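Local coordinates for protein sgbp-b (Bacteroides uniformis, PDB 7K44) that probably binds xyloglucan at the cell surface of a human gut bacterium, as a surface glycan-binding protein of a xyloglucan utilization locus, at residues A[62-67]-A[95-100]; A[130-135]-A[140-145]; A[245-250]-A[256-261]. One frame throughout, in Å; residues are numbered along the deposited sequence.

Contact 1: A[62-67]-A[95-100]; sequences VYFTTA and NAPAGL
Phe64 presents one face of its ring to Leu100, and a single methyl group, CD1, does the touching. That methyl stands 3.4 Å from the ring centroid and only 7° off the ring normal, a CH-pi contact over the centre of the face. The spread of distances confirms the centring: all six ring carbons lie within a narrow range of the methyl, from 3.5 Å between Phe64 CD1 and Leu100 CD1 to 3.8 Å between Phe64 CZ and Leu100 CD1. The torsions of Leu100 explain how the methyl gets there. Its CB does not head for the ring, but with CG anti to the backbone N (chi1 -170°) the branch swings round and brings CD1 nearer.

The second partner of the ring is Pro97. Its CD approaches Phe64 CE1 at 3.8 Å from an oblique direction, and its CG follows at 4.1 Å from the same Phe64 CE1, so the proline touches one corner of the ring while the leucine covers the centre.

Topologically, the contact lies between one strand and the connecting loop of a two-sheet, all-antiparallel beta sandwich. Strand 59-65, which carries Phe64, belongs to the sheet made with 78-80, 103-110 and 114-120; segment 95-100 is part of the loop by which the chain leaves strand 91-95 of the other sheet and crosses to strand 103-110. Phe64 therefore meets a linker between sheets, and the CA atoms of Phe64 and Leu100 stay 7.8 Å apart, with side chains alone bridging the distance.

The surroundings are also largely apolar. Phe119 meets the Phe64 ring edge-to-face, Leu106 and Val80 touch the same side chain, and Pro97 rests on Val78 and Val80.

Contact 2: A[130-135]-A[140-145]; sequences KVSSMM and TTVTVL
Lys130 and Leu145 form an antiparallel hydrogen-bonded pair: Leu145 N donates to Lys130 O at 2.9 Å, while the return bond from Lys130 N to Leu145 O is weak at 3.3 Å. Val131 and Val144 follow as the non-hydrogen-bonded pair. One step further on, Ser132 N donates to Thr143 O at 2.9 Å.

A side chain then takes over from the backbone. Ser132 OG, set between its own backbone N and carbonyl carbon (chi1 66°), accepts from Thr143 N at 3.0 Å with a nearly straight N-H...O angle of 172°.

Among apolar contacts, Val131 CG1 lies 4.1 Å from Val142 CG1 on the sheet face that Val144 shares. On the other face Lys130 and Leu145 run side by side. In one of two modelled lysine conformers, Lys130 CE reaches Leu145 CD1 at 3.7 Å and NZ bonds to Phe322 O, with a cation-pi contact to the Phe322 ring.

In this hairpin of strands 127-131 and 141-147 of the IPT/TIG domain, regular pairing stops at the Val131-Val144 bridge. The Ser132 hydroxyl supplies the acceptor for Thr143 N in place of a backbone carbonyl, so the strand edge stays bonded one residue beyond it.

Contact 3: A[245-250]-A[256-261]; sequences YSISGE and YWWGQL
Ile247 overlaps two side chains of segment 256-261, one with each branch. Its CG2, anti to the backbone N, meets Trp258 CZ3 at 3.7 Å, obliquely to the indole; its CD1 lies 3.8 Å from Leu261 CD2 and also 3.6 Å from Gln260 O. In both pairs the side chains slide past each other in opposite directions. Leu261 CD2 extends the row to Tyr245 CB at 3.9 Å.

At the other end Trp258 has CG anti to its backbone N (chi1 -174°), which turns the indole edge to the corner at Gly249. Gly249 C sits 3.7 Å from Trp258 CZ2, near the ring plane. Trp258 NE1 comes 3.2 Å from Glu250 O. The backbone of Gly259 also draws near, its C lying 4.2 Å from Ile247 CD1.

The axes of the short segments 245-248 and 258-261 come within 7.6 Å, with N-to-C directions at 170°, close to antiparallel. They nevertheless belong to different sheets: strand 243-248 pairs with 226-230 and 371-384, and strand 255-264 with 219-222 and 357-364. Side chains interleaving between two separately bonded layers make this core packing of a beta sandwich, here within the predicted xyloglucan-binding domain.

Overall arrangement
The contacts follow one another along the chain, each closing before the next opens. Contact 1 lies in the N-terminal sandwich, contact 2 in the IPT/TIG domain near the centre of the chain, and contact 3 in the xyloglucan-binding domain. Centres of contacts 1 and 2 are about 38 Å apart, those of 2 and 3 about 28 Å, and those of 1 and 3 about 64 Å, nearly the sum, so the row is almost straight. No sheet is shared: contact 2 pairs neighbouring strands of one sheet, contact 3 joins two sheets, and contact 1 links a strand to a loop. This indicates an elongated multidomain protein, consistent with presenting its binding domain away from the N-terminal end.

Contact 1: A[62-67]-A[95-100]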
ATOM      1  N   VAL A  62     -19.437  34.744  -3.241  1.00 28.44           N
ATOM      2  CA  VAL A  62     -19.239  33.348  -2.880  1.00 27.17           C
ATOM      3  C   VAL A  62     -20.606  32.690  -2.948  1.00 26.57           C
ATOM      4  O   VAL A  62     -21.573  33.210  -2.381  1.00 26.81           O
ATOM      5  CB  VAL A  62     -18.638  33.211  -1.466  1.00 25.77           C
ATOM      6  CG1 VAL A  62     -18.491  31.737  -1.084  1.00 24.25           C
ATOM      7  CG2 VAL A  62     -17.297  33.916  -1.402  1.00 30.56           C
ATOM      8  N   TYR A  63     -20.708  31.575  -3.665  1.00 23.30           N
ATOM      9  CA  TYR A  63     -22.029  30.973  -3.803  1.00 22.21           C
ATOM     10  C   TYR A  63     -21.914  29.494  -4.143  1.00 23.73           C
ATOM     11  O   TYR A  63     -20.915  29.048  -4.714  1.00 25.43           O
ATOM     12  CB  TYR A  63     -22.887  31.698  -4.853  1.00 23.36           C
ATOM     13  CG  TYR A  63     -22.327  31.694  -6.264  1.00 26.82           C
ATOM     14  CD1 TYR A  63     -21.404  32.650  -6.671  1.00 26.12           C
ATOM     15  CD2 TYR A  63     -22.732  30.740  -7.194  1.00 29.28           C
ATOM     16  CE1 TYR A  63     -20.891  32.655  -7.960  1.00 29.90           C
ATOM     17  CE2 TYR A  63     -22.224  30.737  -8.484  1.00 28.30           C
ATOM     18  CZ  TYR A  63     -21.306  31.693  -8.863  1.00 32.57           C
ATOM     19  OH  TYR A  63     -20.794  31.690 -10.144  1.00 34.63           O
ATOM     20  N   PHE A  64     -22.954  28.748  -3.769  1.00 24.10           N
ATOM     21  CA  PHE A  64     -23.156  27.384  -4.227  1.00 24.47           C
ATOM     22  C   PHE A  64     -24.003  27.410  -5.491  1.00 24.08           C
ATOM     23  O   PHE A  64     -24.924  28.229  -5.624  1.00 27.21           O
ATOM     24  CB  PHE A  64     -23.887  26.570  -3.160  1.00 25.41           C
ATOM     25  CG  PHE A  64     -23.119  26.412  -1.869  1.00 23.99           C
ATOM     26  CD1 PHE A  64     -23.196  27.375  -0.874  1.00 23.47           C
ATOM     27  CD2 PHE A  64     -22.339  25.284  -1.643  1.00 23.50           C
ATOM     28  CE1 PHE A  64     -22.499  27.220   0.331  1.00 23.44           C
ATOM     29  CE2 PHE A  64     -21.639  25.125  -0.446  1.00 24.70           C
ATOM     30  CZ  PHE A  64     -21.723  26.102   0.538  1.00 23.06           C
ATOM     31  N   THR A  65     -23.684  26.512  -6.417  1.00 24.96           N
ATOM     32  CA  THR A  65     -24.379  26.421  -7.696  1.00 22.49           C
ATOM     33  C   THR A  65     -24.685  24.962  -8.003  1.00 25.92           C
ATOM     34  O   THR A  65     -23.941  24.057  -7.617  1.00 27.14           O
ATOM     35  CB  THR A  65     -23.567  27.051  -8.837  1.00 25.12           C
ATOM     36  OG1 THR A  65     -24.354  27.052 -10.042  1.00 26.30           O
ATOM     37  CG2 THR A  65     -22.277  26.304  -9.106  1.00 25.20           C
ATOM     38  N   THR A  66     -25.790  24.731  -8.714  1.00 28.11           N
ATOM     39  CA  THR A  66     -26.054  23.384  -9.206  1.00 32.76           C
ATOM     40  C   THR A  66     -25.141  23.009 -10.366  1.00 26.29           C
ATOM     41  O   THR A  66     -24.980  21.815 -10.649  1.00 32.04           O
ATOM     42  CB  THR A  66     -27.515  23.255  -9.636  1.00 34.16           C
ATOM     43  OG1 THR A  66     -27.866  24.378 -10.449  1.00 33.11           O
ATOM     44  CG2 THR A  66     -28.426  23.197  -8.420  1.00 33.76           C
ATOM     45  N   ALA A  67     -24.540  23.990 -11.035  1.00 28.70           N
ATOM     46  CA  ALA A  67     -23.632  23.712 -12.136  1.00 30.39           C
ATOM     47  C   ALA A  67     -22.411  22.935 -11.659  1.00 39.92           C
ATOM     48  O   ALA A  67     -21.911  23.126 -10.545  1.00 31.05           O
ATOM     49  CB  ALA A  67     -23.167  25.014 -12.785  1.00 33.01           C
ATOM     50  N   ASN A  95     -20.496  30.221   7.487  1.00 25.38           N
ATOM     51  CA  ASN A  95     -21.445  29.221   7.965  1.00 24.49           C
ATOM     52  C   ASN A  95     -22.427  28.883   6.846  1.00 22.91           C
ATOM     53  O   ASN A  95     -22.853  29.770   6.101  1.00 26.75           O
ATOM     54  CB  ASN A  95     -22.200  29.745   9.188  1.00 26.87           C
ATOM     55  CG  ASN A  95     -21.276  29.994  10.365  1.00 28.59           C
ATOM     56  OD1 ASN A  95     -20.234  29.351  10.488  1.00 29.32           O
ATOM     57  ND2 ASN A  95     -21.640  30.942  11.214  1.00 32.48           N
ATOM     58  N   ALA A  96     -22.767  27.599   6.726  1.00 23.24           N
ATOM     59  CA  ALA A  96     -23.569  27.149   5.595  1.00 25.30           C
ATOM     60  C   ALA A  96     -24.914  27.864   5.588  1.00 23.78           C
ATOM     61  O   ALA A  96     -25.605  27.882   6.616  1.00 26.80           O
ATOM     62  CB  ALA A  96     -23.812  25.646   5.686  1.00 25.45           C
ATOM     63  N   PRO A  97     -25.326  28.442   4.462  1.00 24.73           N
ATOM     64  CA  PRO A  97     -26.642  29.089   4.395  1.00 27.43           C
ATOM     65  C   PRO A  97     -27.770  28.070   4.453  1.00 28.03           C
ATOM     66  O   PRO A  97     -27.585  26.872   4.223  1.00 29.85           O
ATOM     67  CB  PRO A  97     -26.618  29.810   3.042  1.00 30.28           C
ATOM     68  CG  PRO A  97     -25.591  29.067   2.238  1.00 38.08           C
ATOM     69  CD  PRO A  97     -24.558  28.594   3.217  1.00 25.48           C
ATOM     70  N   ALA A  98     -28.961  28.572   4.786  1.00 31.66           N
ATOM     71  CA  ALA A  98     -30.148  27.733   4.747  1.00 33.68           C
ATOM     72  C   ALA A  98     -30.505  27.383   3.303  1.00 31.89           C
ATOM     73  O   ALA A  98     -30.142  28.084   2.352  1.00 32.32           O
ATOM     74  CB  ALA A  98     -31.325  28.438   5.423  1.00 33.48           C
ATOM     75  N   GLY A  99     -31.216  26.270   3.147  1.00 33.53           N
ATOM     76  CA  GLY A  99     -31.629  25.833   1.826  1.00 33.06           C
ATOM     77  C   GLY A  99     -30.486  25.378   0.956  1.00 36.97           C
ATOM     78  O   GLY A  99     -30.518  25.577  -0.264  1.00 36.57           O
ATOM     79  N   LEU A 100     -29.468  24.769   1.558  1.00 32.34           N
ATOM     80  CA  LEU A 100     -28.276  24.380   0.822  1.00 33.05           C
ATOM     81  C   LEU A 100     -28.578  23.263  -0.170  1.00 33.09           C
ATOM     82  O   LEU A 100     -29.309  22.316   0.132  1.00 37.51           O
ATOM     83  CB  LEU A 100     -27.213  23.914   1.813  1.00 33.45           C
ATOM     84  CG  LEU A 100     -25.815  23.683   1.249  1.00 33.31           C
ATOM     85  CD1 LEU A 100     -25.343  24.896   0.477  1.00 33.69           C
ATOM     86  CD2 LEU A 100     -24.868  23.362   2.388  1.00 34.26           C
TER

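Contact 2: A[130-135]-A[140-145]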
ATOM      1  N   LYS A 130      -5.352   0.471  -2.864  1.00 23.58           N
ATOM      2  CA  LYS A 130      -4.064  -0.206  -2.786  0.51 25.91           C
ATOM      3  C   LYS A 130      -3.586  -0.209  -1.340  1.00 23.71           C
ATOM      4  O   LYS A 130      -3.843   0.731  -0.587  1.00 24.99           O
ATOM      5  CB  LYS A 130      -3.033   0.504  -3.673  0.51 28.34           C
ATOM      6  CG  LYS A 130      -2.843  -0.137  -5.037  0.51 33.91           C
ATOM      7  CD  LYS A 130      -1.429   0.081  -5.554  0.51 34.15           C
ATOM      8  CE  LYS A 130      -1.163   1.545  -5.841  0.51 33.13           C
ATOM      9  NZ  LYS A 130       0.048   1.710  -6.697  0.51 30.61           N
ATOM     10  N   VAL A 131      -2.871  -1.277  -0.955  1.00 25.06           N
ATOM     11  CA  VAL A 131      -2.269  -1.389   0.370  1.00 23.73           C
ATOM     12  C   VAL A 131      -0.809  -1.783   0.181  1.00 23.43           C
ATOM     13  O   VAL A 131      -0.472  -2.557  -0.724  1.00 24.78           O
ATOM     14  CB  VAL A 131      -2.998  -2.403   1.281  1.00 26.50           C
ATOM     15  CG1 VAL A 131      -2.487  -2.300   2.706  1.00 30.86           C
ATOM     16  CG2 VAL A 131      -4.492  -2.184   1.248  1.00 31.00           C
ATOM     17  N   SER A 132       0.064  -1.234   1.029  1.00 22.84           N
ATOM     18  CA  SER A 132       1.491  -1.437   0.829  1.00 23.29           C
ATOM     19  C   SER A 132       1.895  -2.899   1.000  1.00 21.86           C
ATOM     20  O   SER A 132       2.793  -3.375   0.294  1.00 25.56           O
ATOM     21  CB  SER A 132       2.267  -0.465   1.725  1.00 22.77           C
ATOM     22  OG  SER A 132       2.064  -0.762   3.081  1.00 22.28           O
ATOM     23  N   SER A 133       1.224  -3.634   1.880  1.00 19.90           N
ATOM     24  CA  SER A 133       1.490  -5.058   1.984  1.00 19.69           C
ATOM     25  C   SER A 133       0.254  -5.722   2.564  1.00 22.76           C
ATOM     26  O   SER A 133      -0.470  -5.116   3.362  1.00 22.41           O
ATOM     27  CB  SER A 133       2.699  -5.336   2.876  1.00 22.58           C
ATOM     28  OG  SER A 133       2.849  -6.731   3.078  1.00 22.59           O
ATOM     29  N   MET A 134       0.009  -6.968   2.148  1.00 22.09           N
ATOM     30  CA  MET A 134      -1.071  -7.747   2.742  1.00 22.13           C
ATOM     31  C   MET A 134      -0.621  -8.477   3.989  1.00 22.39           C
ATOM     32  O   MET A 134      -1.436  -9.139   4.638  1.00 22.30           O
ATOM     33  CB  MET A 134      -1.641  -8.748   1.739  1.00 24.86           C
ATOM     34  CG  MET A 134      -2.326  -8.109   0.550  1.00 25.12           C
ATOM     35  SD  MET A 134      -3.918  -7.332   0.948  1.00 27.63           S
ATOM     36  CE  MET A 134      -5.010  -8.745   0.806  1.00 29.54           C
ATOM     37  N   MET A 135       0.657  -8.377   4.341  1.00 21.69           N
ATOM     38  CA  MET A 135       1.175  -9.022   5.549  1.00 20.32           C
ATOM     39  C   MET A 135       2.231  -8.134   6.194  1.00 22.54           C
ATOM     40  O   MET A 135       3.389  -8.525   6.353  1.00 22.15           O
ATOM     41  CB  MET A 135       1.713 -10.425   5.245  1.00 20.47           C
ATOM     42  CG  MET A 135       1.861 -11.252   6.496  1.00 22.52           C
ATOM     43  SD  MET A 135       2.368 -12.953   6.167  1.00 25.21           S
ATOM     44  CE  MET A 135       0.837 -13.639   5.580  1.00 27.54           C
ATOM     45  N   THR A 140       6.087  -1.824  11.695  1.00 24.08           N
ATOM     46  CA  THR A 140       6.441  -1.113  10.478  1.00 22.89           C
ATOM     47  C   THR A 140       5.300  -0.178  10.079  1.00 23.88           C
ATOM     48  O   THR A 140       4.192  -0.243  10.620  1.00 24.90           O
ATOM     49  CB  THR A 140       6.782  -2.078   9.334  1.00 23.83           C
ATOM     50  OG1 THR A 140       5.608  -2.808   8.927  1.00 23.74           O
ATOM     51  CG2 THR A 140       7.872  -3.055   9.769  1.00 24.11           C
ATOM     52  N   THR A 141       5.581   0.690   9.114  1.00 25.01           N
ATOM     53  CA  THR A 141       4.598   1.650   8.633  1.00 23.97           C
ATOM     54  C   THR A 141       3.885   1.089   7.410  1.00 25.50           C
ATOM     55  O   THR A 141       4.525   0.674   6.442  1.00 27.62           O
ATOM     56  CB  THR A 141       5.270   2.979   8.294  1.00 24.36           C
ATOM     57  OG1 THR A 141       5.904   3.490   9.472  1.00 30.62           O
ATOM     58  CG2 THR A 141       4.242   3.990   7.807  1.00 27.03           C
ATOM     59  N   VAL A 142       2.555   1.073   7.465  1.00 22.50           N
ATOM     60  CA  VAL A 142       1.717   0.588   6.381  1.00 22.34           C
ATOM     61  C   VAL A 142       1.140   1.812   5.688  1.00 22.85           C
ATOM     62  O   VAL A 142       0.780   2.786   6.354  1.00 25.88           O
ATOM     63  CB  VAL A 142       0.578  -0.274   6.960  1.00 21.19           C
ATOM     64  CG1 VAL A 142      -0.247  -0.874   5.840  1.00 22.34           C
ATOM     65  CG2 VAL A 142       1.116  -1.347   7.899  1.00 25.11           C
ATOM     66  N   THR A 143       1.082   1.786   4.366  1.00 21.46           N
ATOM     67  CA  THR A 143       0.490   2.864   3.584  1.00 23.16           C
ATOM     68  C   THR A 143      -0.738   2.336   2.860  1.00 22.77           C
ATOM     69  O   THR A 143      -0.726   1.221   2.331  1.00 22.96           O
ATOM     70  CB  THR A 143       1.500   3.422   2.577  1.00 24.06           C
ATOM     71  OG1 THR A 143       2.669   3.852   3.281  1.00 29.76           O
ATOM     72  CG2 THR A 143       0.920   4.626   1.837  1.00 28.00           C
ATOM     73  N   VAL A 144      -1.813   3.134   2.847  1.00 22.31           N
ATOM     74  CA  VAL A 144      -3.053   2.756   2.172  1.00 24.79           C
ATOM     75  C   VAL A 144      -3.445   3.888   1.234  1.00 24.98           C
ATOM     76  O   VAL A 144      -3.407   5.057   1.631  1.00 26.19           O
ATOM     77  CB  VAL A 144      -4.189   2.489   3.184  1.00 25.16           C
ATOM     78  CG1 VAL A 144      -5.448   2.005   2.463  1.00 23.81           C
ATOM     79  CG2 VAL A 144      -3.755   1.464   4.226  1.00 25.60           C
ATOM     80  N   LEU A 145      -3.789   3.547  -0.005  1.00 24.87           N
ATOM     81  CA  LEU A 145      -4.325   4.500  -0.972  1.00 25.49           C
ATOM     82  C   LEU A 145      -5.819   4.266  -1.125  1.00 23.19           C
ATOM     83  O   LEU A 145      -6.283   3.123  -1.123  1.00 25.94           O
ATOM     84  CB  LEU A 145      -3.685   4.335  -2.352  1.00 28.73           C
ATOM     85  CG  LEU A 145      -2.171   4.482  -2.477  1.00 32.15           C
ATOM     86  CD1 LEU A 145      -1.778   4.600  -3.935  1.00 36.91           C
ATOM     87  CD2 LEU A 145      -1.711   5.689  -1.715  1.00 33.68           C
TER

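Contact 3: A[245-250]-A[256-261]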
ATOM      1  N   TYR A 245      15.828 -14.386   6.837  1.00 18.92           N
ATOM      2  CA  TYR A 245      17.143 -14.709   6.292  1.00 19.22           C
ATOM      3  C   TYR A 245      17.694 -13.548   5.483  1.00 20.17           C
ATOM      4  O   TYR A 245      16.965 -12.883   4.738  1.00 20.61           O
ATOM      5  CB  TYR A 245      17.192 -16.026   5.479  1.00 18.68           C
ATOM      6  CG  TYR A 245      17.597 -17.198   6.343  1.00 18.87           C
ATOM      7  CD1 TYR A 245      16.713 -17.724   7.273  1.00 18.43           C
ATOM      8  CD2 TYR A 245      18.879 -17.738   6.270  1.00 20.31           C
ATOM      9  CE1 TYR A 245      17.065 -18.787   8.088  1.00 20.26           C
ATOM     10  CE2 TYR A 245      19.250 -18.816   7.093  1.00 17.74           C
ATOM     11  CZ  TYR A 245      18.339 -19.326   7.998  1.00 20.24           C
ATOM     12  OH  TYR A 245      18.665 -20.367   8.844  1.00 19.82           O
ATOM     13  N   SER A 246      18.975 -13.273   5.686  1.00 19.62           N
ATOM     14  CA  SER A 246      19.693 -12.241   4.961  1.00 20.75           C
ATOM     15  C   SER A 246      20.564 -12.833   3.866  1.00 19.64           C
ATOM     16  O   SER A 246      21.096 -13.942   3.995  1.00 20.84           O
ATOM     17  CB  SER A 246      20.560 -11.415   5.915  1.00 22.73           C
ATOM     18  OG  SER A 246      21.665 -12.160   6.389  1.00 25.80           O
ATOM     19  N   ILE A 247      20.690 -12.083   2.773  1.00 21.05           N
ATOM     20  CA  ILE A 247      21.733 -12.267   1.766  1.00 20.18           C
ATOM     21  C   ILE A 247      22.581 -11.003   1.803  1.00 23.22           C
ATOM     22  O   ILE A 247      22.057  -9.899   1.615  1.00 23.26           O
ATOM     23  CB  ILE A 247      21.126 -12.449   0.367  1.00 24.17           C
ATOM     24  CG1 ILE A 247      20.423 -13.802   0.266  1.00 25.37           C
ATOM     25  CG2 ILE A 247      22.187 -12.300  -0.711  1.00 26.34           C
ATOM     26  CD1 ILE A 247      21.367 -14.975   0.181  1.00 24.65           C
ATOM     27  N   SER A 248      23.883 -11.146   2.060  1.00 23.27           N
ATOM     28  CA  SER A 248      24.686  -9.943   2.250  1.00 22.28           C
ATOM     29  C   SER A 248      26.142 -10.226   1.917  1.00 23.37           C
ATOM     30  O   SER A 248      26.602 -11.368   1.976  1.00 24.59           O
ATOM     31  CB  SER A 248      24.563  -9.390   3.674  1.00 26.09           C
ATOM     32  OG  SER A 248      25.255 -10.214   4.593  1.00 27.95           O
ATOM     33  N   GLY A 249      26.862  -9.157   1.581  1.00 24.30           N
ATOM     34  CA  GLY A 249      28.289  -9.215   1.350  1.00 24.56           C
ATOM     35  C   GLY A 249      28.669  -8.409   0.132  1.00 28.45           C
ATOM     36  O   GLY A 249      27.874  -7.640  -0.404  1.00 27.37           O
ATOM     37  N   GLU A 250      29.905  -8.593  -0.326  1.00 26.67           N
ATOM     38  CA  GLU A 250      30.410  -7.879  -1.489  1.00 27.30           C
ATOM     39  C   GLU A 250      30.254  -8.764  -2.719  1.00 26.41           C
ATOM     40  O   GLU A 250      30.744  -9.898  -2.742  1.00 27.84           O
ATOM     41  CB  GLU A 250      31.870  -7.466  -1.298  1.00 32.54           C
ATOM     42  CG  GLU A 250      32.388  -6.555  -2.396  1.00 39.22           C
ATOM     43  CD  GLU A 250      33.813  -6.104  -2.147  1.00 52.47           C
ATOM     44  OE1 GLU A 250      34.062  -5.483  -1.092  1.00 63.10           O
ATOM     45  OE2 GLU A 250      34.685  -6.381  -2.997  1.00 53.08           O
ATOM     46  N   TYR A 256      28.919 -15.366 -11.415  1.00 24.67           N
ATOM     47  CA  TYR A 256      27.843 -16.233 -11.859  1.00 23.34           C
ATOM     48  C   TYR A 256      27.398 -17.222 -10.791  1.00 22.80           C
ATOM     49  O   TYR A 256      26.562 -18.085 -11.073  1.00 26.01           O
ATOM     50  CB  TYR A 256      28.242 -16.952 -13.145  1.00 26.97           C
ATOM     51  CG  TYR A 256      28.537 -16.027 -14.304  1.00 24.96           C
ATOM     52  CD1 TYR A 256      29.817 -15.528 -14.513  1.00 25.95           C
ATOM     53  CD2 TYR A 256      27.532 -15.651 -15.194  1.00 22.47           C
ATOM     54  CE1 TYR A 256      30.092 -14.689 -15.585  1.00 29.36           C
ATOM     55  CE2 TYR A 256      27.799 -14.816 -16.266  1.00 26.61           C
ATOM     56  CZ  TYR A 256      29.077 -14.337 -16.453  1.00 31.89           C
ATOM     57  OH  TYR A 256      29.339 -13.511 -17.525  1.00 30.05           O
ATOM     58  N   TRP A 257      27.914 -17.105  -9.571  1.00 23.89           N
ATOM     59  CA  TRP A 257      27.520 -18.006  -8.489  1.00 22.80           C
ATOM     60  C   TRP A 257      27.948 -17.347  -7.190  1.00 26.33           C
ATOM     61  O   TRP A 257      29.148 -17.286  -6.899  1.00 27.65           O
ATOM     62  CB  TRP A 257      28.181 -19.374  -8.640  1.00 25.44           C
ATOM     63  CG  TRP A 257      27.789 -20.309  -7.534  1.00 24.37           C
ATOM     64  CD1 TRP A 257      28.544 -20.673  -6.459  1.00 29.36           C
ATOM     65  CD2 TRP A 257      26.522 -20.957  -7.374  1.00 25.12           C
ATOM     66  NE1 TRP A 257      27.834 -21.527  -5.650  1.00 29.60           N
ATOM     67  CE2 TRP A 257      26.588 -21.715  -6.187  1.00 26.56           C
ATOM     68  CE3 TRP A 257      25.345 -20.981  -8.125  1.00 25.67           C
ATOM     69  CZ2 TRP A 257      25.518 -22.489  -5.731  1.00 23.98           C
ATOM     70  CZ3 TRP A 257      24.282 -21.748  -7.670  1.00 27.39           C
ATOM     71  CH2 TRP A 257      24.377 -22.494  -6.485  1.00 24.73           C
ATOM     72  N   TRP A 258      26.978 -16.865  -6.413  1.00 22.42           N
ATOM     73  CA  TRP A 258      27.302 -16.033  -5.262  1.00 20.85           C
ATOM     74  C   TRP A 258      26.413 -16.316  -4.052  1.00 24.86           C
ATOM     75  O   TRP A 258      26.830 -17.012  -3.118  1.00 24.22           O
ATOM     76  CB  TRP A 258      27.302 -14.541  -5.641  1.00 21.96           C
ATOM     77  CG  TRP A 258      27.773 -13.655  -4.534  1.00 25.78           C
ATOM     78  CD1 TRP A 258      29.050 -13.557  -4.046  1.00 25.29           C
ATOM     79  CD2 TRP A 258      26.978 -12.760  -3.748  1.00 22.58           C
ATOM     80  NE1 TRP A 258      29.096 -12.664  -3.011  1.00 27.38           N
ATOM     81  CE2 TRP A 258      27.840 -12.147  -2.814  1.00 23.89           C
ATOM     82  CE3 TRP A 258      25.622 -12.420  -3.740  1.00 23.01           C
ATOM     83  CZ2 TRP A 258      27.392 -11.212  -1.881  1.00 27.62           C
ATOM     84  CZ3 TRP A 258      25.181 -11.476  -2.810  1.00 24.41           C
ATOM     85  CH2 TRP A 258      26.064 -10.890  -1.898  1.00 24.86           C
ATOM     86  N   GLY A 259      25.195 -15.785  -4.046  1.00 21.66           N
ATOM     87  CA  GLY A 259      24.303 -15.894  -2.896  1.00 21.55           C
ATOM     88  C   GLY A 259      23.121 -16.794  -3.210  1.00 22.36           C
ATOM     89  O   GLY A 259      22.596 -16.770  -4.326  1.00 21.30           O
ATOM     90  N   GLN A 260      22.706 -17.592  -2.227  1.00 20.26           N
ATOM     91  CA  GLN A 260      21.523 -18.426  -2.402  1.00 19.54           C
ATOM     92  C   GLN A 260      20.773 -18.548  -1.089  1.00 19.95           C
ATOM     93  O   GLN A 260      21.375 -18.576  -0.012  1.00 19.09           O
ATOM     94  CB  GLN A 260      21.853 -19.855  -2.849  1.00 20.31           C
ATOM     95  CG  GLN A 260      22.701 -19.974  -4.105  1.00 20.84           C
ATOM     96  CD  GLN A 260      24.188 -19.880  -3.809  1.00 22.02           C
ATOM     97  OE1 GLN A 260      24.666 -20.381  -2.791  1.00 22.47           O
ATOM     98  NE2 GLN A 260      24.923 -19.222  -4.691  1.00 21.13           N
ATOM     99  N   LEU A 261      19.455 -18.660  -1.191  1.00 18.30           N
ATOM    100  CA  LEU A 261      18.606 -19.168  -0.122  1.00 17.62           C
ATOM    101  C   LEU A 261      17.945 -20.410  -0.696  1.00 19.10           C
ATOM    102  O   LEU A 261      17.049 -20.313  -1.546  1.00 18.64           O
ATOM    103  CB  LEU A 261      17.543 -18.161   0.299  1.00 17.53           C
ATOM    104  CG  LEU A 261      18.011 -16.847   0.899  1.00 16.90           C
ATOM    105  CD1 LEU A 261      16.787 -15.983   1.256  1.00 19.60           C
ATOM    106  CD2 LEU A 261      18.867 -17.099   2.127  1.00 20.37           C
TER